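Local coordinates for SusD superfamily protein (Bacteroides fragilis NCTC 9343, PDB 3NQP) that probably binds sugars or glycans at the outer membrane as a SusD-family component of a nutrient-uptake system, at residues V210-W213 against T214-T218; P226-L229 against T230-K233; I269-E273 against G274-N278. All coordinates share one frame; numbering follows the deposited sequence.

Interaction 1: V210-W213 against T214-T218; sequences VYLW and TSKVT
W213 and V217, four residues apart at the C-terminal end of helix 200-216, carry this local contact. With CG of W213 anti to its backbone N (chi1 180°), CB directs the indole along the helix towards the next turn. CD1 and NE1 then run beneath the valine, whose CB stands 3.9 Å from the centroid of the five-membered ring, a CH-pi contact over the face. Further out, CE2 meets V217 CG2 at 3.9 Å; CG2 lies over the middle of the indole, while CG1 overhangs its NE1-CZ2 side. NE1 donates a hydrogen bond to a water, 2.9 Å from NE1; that water in turn donates to V217 O, so the N-H edge of the indole is tied through the water to the backbone just where helical angles end.

One turn back, in the conformer modelled, S215 OG donates to Y211 O at 2.6 Å, and S215 N reaches the same oxygen from the opposite face of its carbonyl plane. On a neighbouring flank, L212 and K216 lie alongside each other, L212 CD1 3.9 Å from K216 CD. The lysine then bends at chi3 (70°), and its NZ forms salt bridges with E435 and E391. Helices 163-181, 228-241, 382-396 and 452-458 all touch this buried stretch. It is a helix C-terminus at which W213 O accepts from V217 N almost end-on and from K216 N above its carbonyl plane while V217 packs on the indole, within a fold consistent with the TPR-related helical scaffold of SusD-like proteins.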
loop_
_atom_site.group_PDB
_atom_site.type_symbol
_atom_site.label_atom_id
_atom_site.label_comp_id
_atom_site.label_asym_id
_atom_site.label_seq_id
_atom_site.Cartn_x
_atom_site.Cartn_y
_atom_site.Cartn_z
ATOM N N VAL A 210 -6.539 8.112 -7.321
ATOM C CA VAL A 210 -7.634 8.968 -6.834
ATOM C C VAL A 210 -8.817 8.990 -7.824
ATOM O O VAL A 210 -9.948 8.698 -7.436
ATOM C CB VAL A 210 -7.146 10.406 -6.568
ATOM C CG1 VAL A 210 -8.353 11.365 -6.403
ATOM C CG2 VAL A 210 -6.202 10.459 -5.327
ATOM N N TYR A 211 -8.549 9.251 -9.103
ATOM C CA TYR A 211 -9.611 9.289 -10.109
ATOM C C TYR A 211 -10.265 7.910 -10.408
ATOM O O TYR A 211 -11.486 7.820 -10.611
ATOM C CB TYR A 211 -9.152 10.018 -11.388
ATOM C CG TYR A 211 -9.141 11.526 -11.212
ATOM C CD1 TYR A 211 -8.042 12.158 -10.631
ATOM C CD2 TYR A 211 -10.204 12.285 -11.589
ATOM C CE1 TYR A 211 -8.004 13.485 -10.452
ATOM C CE2 TYR A 211 -10.208 13.672 -11.401
ATOM C CZ TYR A 211 -9.107 14.264 -10.828
ATOM O OH TYR A 211 -9.071 15.609 -10.620
ATOM N N LEU A 212 -9.509 6.819 -10.366
ATOM C CA LEU A 212 -10.159 5.534 -10.420
ATOM C C LEU A 212 -11.101 5.320 -9.235
ATOM O O LEU A 212 -12.224 4.846 -9.386
ATOM C CB LEU A 212 -9.151 4.365 -10.414
ATOM C CG LEU A 212 -9.826 2.996 -10.510
ATOM C CD1 LEU A 212 -10.729 2.797 -11.768
ATOM C CD2 LEU A 212 -8.697 1.916 -10.444
ATOM N N TRP A 213 -10.602 5.602 -8.046
ATOM C CA TRP A 213 -11.403 5.483 -6.833
ATOM C C TRP A 213 -12.705 6.290 -6.957
ATOM O O TRP A 213 -13.784 5.727 -6.780
ATOM C CB TRP A 213 -10.608 5.929 -5.611
ATOM C CG TRP A 213 -11.364 5.836 -4.370
ATOM C CD1 TRP A 213 -12.403 6.686 -3.971
ATOM C CD2 TRP A 213 -11.253 4.830 -3.345
ATOM N NE1 TRP A 213 -12.899 6.263 -2.758
ATOM C CE2 TRP A 213 -12.222 5.136 -2.356
ATOM C CE3 TRP A 213 -10.416 3.711 -3.148
ATOM C CZ2 TRP A 213 -12.376 4.368 -1.203
ATOM C CZ3 TRP A 213 -10.574 2.966 -1.993
ATOM C CH2 TRP A 213 -11.540 3.305 -1.035
ATOM N N THR A 214 -12.618 7.569 -7.309
ATOM C CA THR A 214 -13.848 8.384 -7.360
ATOM C C THR A 214 -14.751 7.973 -8.526
ATOM O O THR A 214 -15.957 8.216 -8.471
ATOM C CB THR A 214 -13.564 9.899 -7.347
ATOM O OG1 THR A 214 -12.722 10.232 -8.445
ATOM C CG2 THR A 214 -12.832 10.285 -6.026
ATOM N N SER A 215 -14.181 7.334 -9.556
ATOM C CA SER A 215 -14.990 6.762 -10.625
ATOM C C SER A 215 -15.984 5.690 -10.124
ATOM O O SER A 215 -17.092 5.581 -10.651
ATOM C CB SER A 215 -14.113 6.117 -11.701
ATOM O OG SER A 215 -13.297 7.057 -12.387
ATOM N N LYS A 216 -15.578 4.933 -9.105
ATOM C CA LYS A 216 -16.259 3.737 -8.686
ATOM C C LYS A 216 -16.910 3.729 -7.300
ATOM O O LYS A 216 -17.840 2.955 -7.061
ATOM C CB LYS A 216 -15.273 2.550 -8.785
ATOM C CG LYS A 216 -14.972 2.215 -10.228
ATOM C CD LYS A 216 -13.944 1.035 -10.338
ATOM C CE LYS A 216 -14.512 -0.291 -9.925
ATOM N NZ LYS A 216 -13.610 -1.386 -10.498
ATOM N N VAL A 217 -16.426 4.574 -6.403
ATOM C CA VAL A 217 -16.826 4.551 -4.989
ATOM C C VAL A 217 -17.525 5.852 -4.591
ATOM O O VAL A 217 -16.992 6.924 -4.788
ATOM C CB VAL A 217 -15.600 4.352 -4.060
ATOM C CG1 VAL A 217 -16.031 4.095 -2.580
ATOM C CG2 VAL A 217 -14.777 3.174 -4.558
ATOM N N THR A 218 -18.716 5.703 -4.035
ATOM C CA THR A 218 -19.439 6.770 -3.338
ATOM C C THR A 218 -19.056 6.778 -1.858
ATOM O O THR A 218 -19.129 5.736 -1.174
ATOM C CB THR A 218 -20.964 6.588 -3.490
ATOM O OG1 THR A 218 -21.329 6.753 -4.863
ATOM C CG2 THR A 218 -21.722 7.600 -2.643
HETATM O O HOH W 1 -15.413 7.723 -2.568
#

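Interaction 2: P226-L229 against T230-K233; sequences PADL and TIAK
A227 and T230 meet through a side-chain hydrogen bond: in the conformer modelled, T230 OG1 donates to A227 O at 3.0 Å, tilted from the carbonyl plane. The hydroxyl lies between the backbone N and the carbonyl carbon of its own residue (chi1 52°), which turns it back towards the preceding turn.

Backbone bonds follow the usual helical spacing. A232 N reaches D228 O at 3.1 Å in a nearly straight bond (172°), and K233 N reaches L229 O at 2.9 Å. They belong to the first part of helix 228-241, the helix that follows 200-216 in the chain and packs on it within the helical scaffold. A water bridges the chain where it enters the helix, donating to P226 O and accepting from T230 N, 3.1 Å from that nitrogen.

Apolar contact within the turn is slight; L229 and A232 pack against neighbouring helices. L229 touches L212 and S215 of helix 200-216 as well as M395, while A232 rests on I392 of helix 382-396.

Both charged side chains find partners on other helices. D228 OD2, besides its bond to T214, forms a salt bridge with K171, and the fully extended K233 carries NZ to a salt bridge with E396.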
loop_
_atom_site.group_PDB
_atom_site.type_symbol
_atom_site.label_atom_id
_atom_site.label_comp_id
_atom_site.label_asym_id
_atom_site.label_seq_id
_atom_site.Cartn_x
_atom_site.Cartn_y
_atom_site.Cartn_z
ATOM N N PRO A 226 -18.236 8.133 -13.153
ATOM C CA PRO A 226 -17.524 7.414 -14.214
ATOM C C PRO A 226 -16.745 8.308 -15.177
ATOM O O PRO A 226 -15.794 7.837 -15.783
ATOM C CB PRO A 226 -18.648 6.657 -14.951
ATOM C CG PRO A 226 -19.719 6.484 -13.960
ATOM C CD PRO A 226 -19.613 7.627 -12.968
ATOM N N ALA A 227 -17.113 9.583 -15.302
ATOM C CA ALA A 227 -16.365 10.547 -16.134
ATOM C C ALA A 227 -14.860 10.660 -15.713
ATOM O O ALA A 227 -14.005 11.110 -16.492
ATOM C CB ALA A 227 -17.070 11.975 -16.156
ATOM N N ASP A 228 -14.565 10.245 -14.484
ATOM C CA ASP A 228 -13.233 10.345 -13.924
ATOM C C ASP A 228 -12.325 9.262 -14.495
ATOM O O ASP A 228 -11.094 9.377 -14.379
ATOM C CB ASP A 228 -13.273 10.238 -12.397
ATOM C CG ASP A 228 -13.742 11.546 -11.704
ATOM O OD1 ASP A 228 -13.816 12.621 -12.343
ATOM O OD2 ASP A 228 -14.065 11.466 -10.486
ATOM N N LEU A 229 -12.903 8.183 -15.038
ATOM C CA LEU A 229 -12.056 7.072 -15.602
ATOM C C LEU A 229 -11.067 7.546 -16.647
ATOM O O LEU A 229 -9.929 7.105 -16.671
ATOM C CB LEU A 229 -12.907 5.964 -16.237
ATOM C CG LEU A 229 -13.661 5.036 -15.304
ATOM C CD1 LEU A 229 -14.671 4.270 -16.148
ATOM C CD2 LEU A 229 -12.728 4.088 -14.515
ATOM N N THR A 230 -11.515 8.445 -17.521
ATOM C CA THR A 230 -10.670 8.965 -18.609
ATOM C C THR A 230 -9.446 9.709 -18.074
ATOM O O THR A 230 -8.347 9.567 -18.604
ATOM C CB THR A 230 -11.474 9.861 -19.593
ATOM O OG1 THR A 230 -12.192 10.876 -18.880
ATOM C CG2 THR A 230 -12.457 9.029 -20.386
ATOM N N ILE A 231 -9.639 10.478 -17.008
ATOM C CA ILE A 231 -8.558 11.223 -16.374
ATOM C C ILE A 231 -7.544 10.256 -15.727
ATOM O O ILE A 231 -6.340 10.400 -15.887
ATOM C CB ILE A 231 -9.109 12.184 -15.321
ATOM C CG1 ILE A 231 -9.940 13.279 -16.030
ATOM C CG2 ILE A 231 -7.966 12.796 -14.444
ATOM C CD1 ILE A 231 -10.785 14.177 -15.100
ATOM N N ALA A 232 -8.043 9.281 -14.999
ATOM C CA ALA A 232 -7.164 8.245 -14.397
ATOM C C ALA A 232 -6.339 7.594 -15.480
ATOM O O ALA A 232 -5.124 7.402 -15.329
ATOM C CB ALA A 232 -7.990 7.208 -13.617
ATOM N N LYS A 233 -7.003 7.257 -16.581
ATOM C CA LYS A 233 -6.382 6.518 -17.671
ATOM C C LYS A 233 -5.275 7.303 -18.320
ATOM O O LYS A 233 -4.210 6.789 -18.596
ATOM C CB LYS A 233 -7.406 6.155 -18.720
ATOM C CG LYS A 233 -6.900 5.027 -19.673
ATOM C CD LYS A 233 -7.976 4.689 -20.734
ATOM C CE LYS A 233 -7.526 3.584 -21.700
ATOM N NZ LYS A 233 -8.634 3.268 -22.711
HETATM O O HOH W 2 -14.488 8.294 -18.235
#

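Interaction 3: I269-E273 against G274-N278; sequences IRFLE and GEATN. With EDO (1,2-ethanediol), chain F.
N278 CB lies over the face of the F271 ring across a tight chain reversal, 3.8 Å from the centroid of the phenyl and only 8° off its normal, as a CH-pi contact. The asparagine amide stands almost perpendicular to the ring plane. Its CG lies between the backbone N and the carbonyl carbon of N278 (chi1 59°), which sets ND2 beside F271 CD2, 3.5 Å away. The edge of the same ring faces the carbonyl group of A276, while CD1 approaches the A276 methyl.

The backbone pairs beside the aromatic contact. L272 and A276 form a single antiparallel, hydrogen-bonded bridge, with L272 N donating to A276 O at 2.9 Å. L272 O is gripped twice in return, by E275 N and, in the carbonyl plane, by A276 N at 3.1 Å. E275 and A276 thus both face L272 in a classic beta bulge. The bond from E275 N also closes a type II turn through E273 and G274, the glycine taking a positive phi (80°).

Along the exposed flank, E275 is extended and brings OE1 to 3.7 Å from L272 CD2; a water joins that carboxylate oxygen to R270 O. Past the bulge, a 1,2-ethanediol, probably from the crystallisation liquor, accepts a hydrogen bond from T277 N at its O1 and shares one with T277 OG1 at O2, 2.6 Å away.

Residues further out bind the reversal. D376 bonds F271 N and makes a salt bridge with R270, Y364 and N366 bind the E273 carboxylate, and N280 N satisfies N278 OD1. The loop leaves strand 265-269, which pairs with strand 377-381; R36 of helix 21-37 touches F271 and A276, and V372 of strand 371-372 touches E273 and T277.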
loop_
_atom_site.group_PDB
_atom_site.type_symbol
_atom_site.label_atom_id
_atom_site.label_comp_id
_atom_site.label_asym_id
_atom_site.label_seq_id
_atom_site.Cartn_x
_atom_site.Cartn_y
_atom_site.Cartn_z
ATOM N N ILE A 269 9.750 4.846 -0.204
ATOM C CA ILE A 269 10.245 5.374 1.046
ATOM C C ILE A 269 11.621 4.741 1.341
ATOM O O ILE A 269 11.742 3.532 1.412
ATOM C CB ILE A 269 9.290 5.029 2.204
ATOM C CG1 ILE A 269 7.915 5.714 2.014
ATOM C CG2 ILE A 269 9.915 5.351 3.567
ATOM C CD1 ILE A 269 7.943 7.243 1.991
ATOM N N ARG A 270 12.625 5.575 1.524
ATOM C CA ARG A 270 14.012 5.152 1.819
ATOM C C ARG A 270 14.235 4.831 3.292
ATOM O O ARG A 270 14.063 5.690 4.167
ATOM C CB ARG A 270 14.987 6.260 1.357
ATOM C CG ARG A 270 16.514 6.001 1.596
ATOM C CD ARG A 270 16.992 4.647 1.006
ATOM N NE ARG A 270 16.636 4.407 -0.398
ATOM C CZ ARG A 270 17.278 4.899 -1.444
ATOM N NH1 ARG A 270 18.331 5.711 -1.290
ATOM N NH2 ARG A 270 16.834 4.625 -2.654
ATOM N N PHE A 271 14.601 3.570 3.560
ATOM C CA PHE A 271 15.098 3.155 4.856
ATOM C C PHE A 271 16.601 2.959 4.636
ATOM O O PHE A 271 17.013 2.537 3.565
ATOM C CB PHE A 271 14.355 1.888 5.357
ATOM C CG PHE A 271 12.952 2.202 5.881
ATOM C CD1 PHE A 271 12.775 2.817 7.127
ATOM C CD2 PHE A 271 11.842 1.964 5.118
ATOM C CE1 PHE A 271 11.515 3.160 7.590
ATOM C CE2 PHE A 271 10.593 2.310 5.549
ATOM C CZ PHE A 271 10.413 2.911 6.803
ATOM N N LEU A 272 17.411 3.346 5.618
ATOM C CA LEU A 272 18.873 3.414 5.461
ATOM C C LEU A 272 19.526 2.961 6.755
ATOM O O LEU A 272 19.207 3.482 7.817
ATOM C CB LEU A 272 19.297 4.854 5.128
ATOM C CG LEU A 272 20.770 5.220 4.898
ATOM C CD1 LEU A 272 21.358 4.458 3.679
ATOM C CD2 LEU A 272 20.935 6.744 4.742
ATOM N N GLU A 273 20.367 1.934 6.676
ATOM C CA GLU A 273 21.141 1.489 7.838
ATOM C C GLU A 273 21.790 2.678 8.535
ATOM O O GLU A 273 22.297 3.590 7.899
ATOM C CB GLU A 273 22.199 0.476 7.439
ATOM C CG GLU A 273 23.001 -0.086 8.598
ATOM C CD GLU A 273 23.969 -1.174 8.161
ATOM O OE1 GLU A 273 24.037 -1.509 6.969
ATOM O OE2 GLU A 273 24.635 -1.724 9.028
ATOM N N GLY A 274 21.702 2.684 9.855
ATOM C CA GLY A 274 22.238 3.781 10.634
ATOM C C GLY A 274 21.390 5.016 10.724
ATOM O O GLY A 274 21.790 5.958 11.392
ATOM N N GLU A 275 20.233 5.035 10.067
ATOM C CA GLU A 275 19.333 6.206 10.123
ATOM C C GLU A 275 17.915 5.784 10.556
ATOM O O GLU A 275 17.422 6.226 11.590
ATOM C CB GLU A 275 19.320 6.909 8.773
ATOM C CG GLU A 275 18.445 8.181 8.679
ATOM C CD GLU A 275 18.568 8.863 7.301
ATOM O OE1 GLU A 275 17.949 8.374 6.311
ATOM O OE2 GLU A 275 19.279 9.884 7.191
ATOM N N ALA A 276 17.279 4.911 9.777
ATOM C CA ALA A 276 15.947 4.401 10.107
ATOM C C ALA A 276 15.780 3.073 9.416
ATOM O O ALA A 276 16.232 2.897 8.272
ATOM C CB ALA A 276 14.883 5.376 9.668
ATOM N N THR A 277 15.214 2.116 10.151
ATOM C CA THR A 277 14.860 0.795 9.658
ATOM C C THR A 277 13.378 0.524 9.934
ATOM O O THR A 277 12.733 1.259 10.661
ATOM C CB THR A 277 15.764 -0.310 10.308
ATOM O OG1 THR A 277 15.651 -0.268 11.733
ATOM C CG2 THR A 277 17.249 -0.108 9.919
ATOM N N ASN A 278 12.817 -0.508 9.317
ATOM C CA ASN A 278 11.389 -0.747 9.412
ATOM C C ASN A 278 11.142 -2.013 10.230
ATOM O O ASN A 278 12.105 -2.702 10.651
ATOM C CB ASN A 278 10.785 -0.785 8.009
ATOM C CG ASN A 278 11.399 -1.850 7.127
ATOM O OD1 ASN A 278 11.385 -3.022 7.494
ATOM N ND2 ASN A 278 11.885 -1.453 5.929
HETATM C C1 EDO F . 15.316 3.179 14.011
HETATM O O1 EDO F . 14.377 3.013 12.902
HETATM C C2 EDO F . 16.254 2.009 14.352
HETATM O O2 EDO F . 17.041 1.353 13.283
HETATM O O HOH W 3 15.645 6.674 6.263
#

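Overall arrangement
From the N terminus, the chain first meets interaction 1, at the end of helix 200-216; a short loop then leads to interaction 2, which opens helix 228-241. All three interactions are in series; none nests in or crosses another. The first two nevertheless touch: T214 OG1 lies 2.7 Å from D228 OD2, a probable hydrogen bond that links the end of one helix to the beginning of the next. Interaction 3 follows strand 265-269 and closes a tight reversal in a surface loop. Its centre is about 33 Å from that of interaction 1 and about 36 Å from that of interaction 2, on the opposite side of the chain's centre from both.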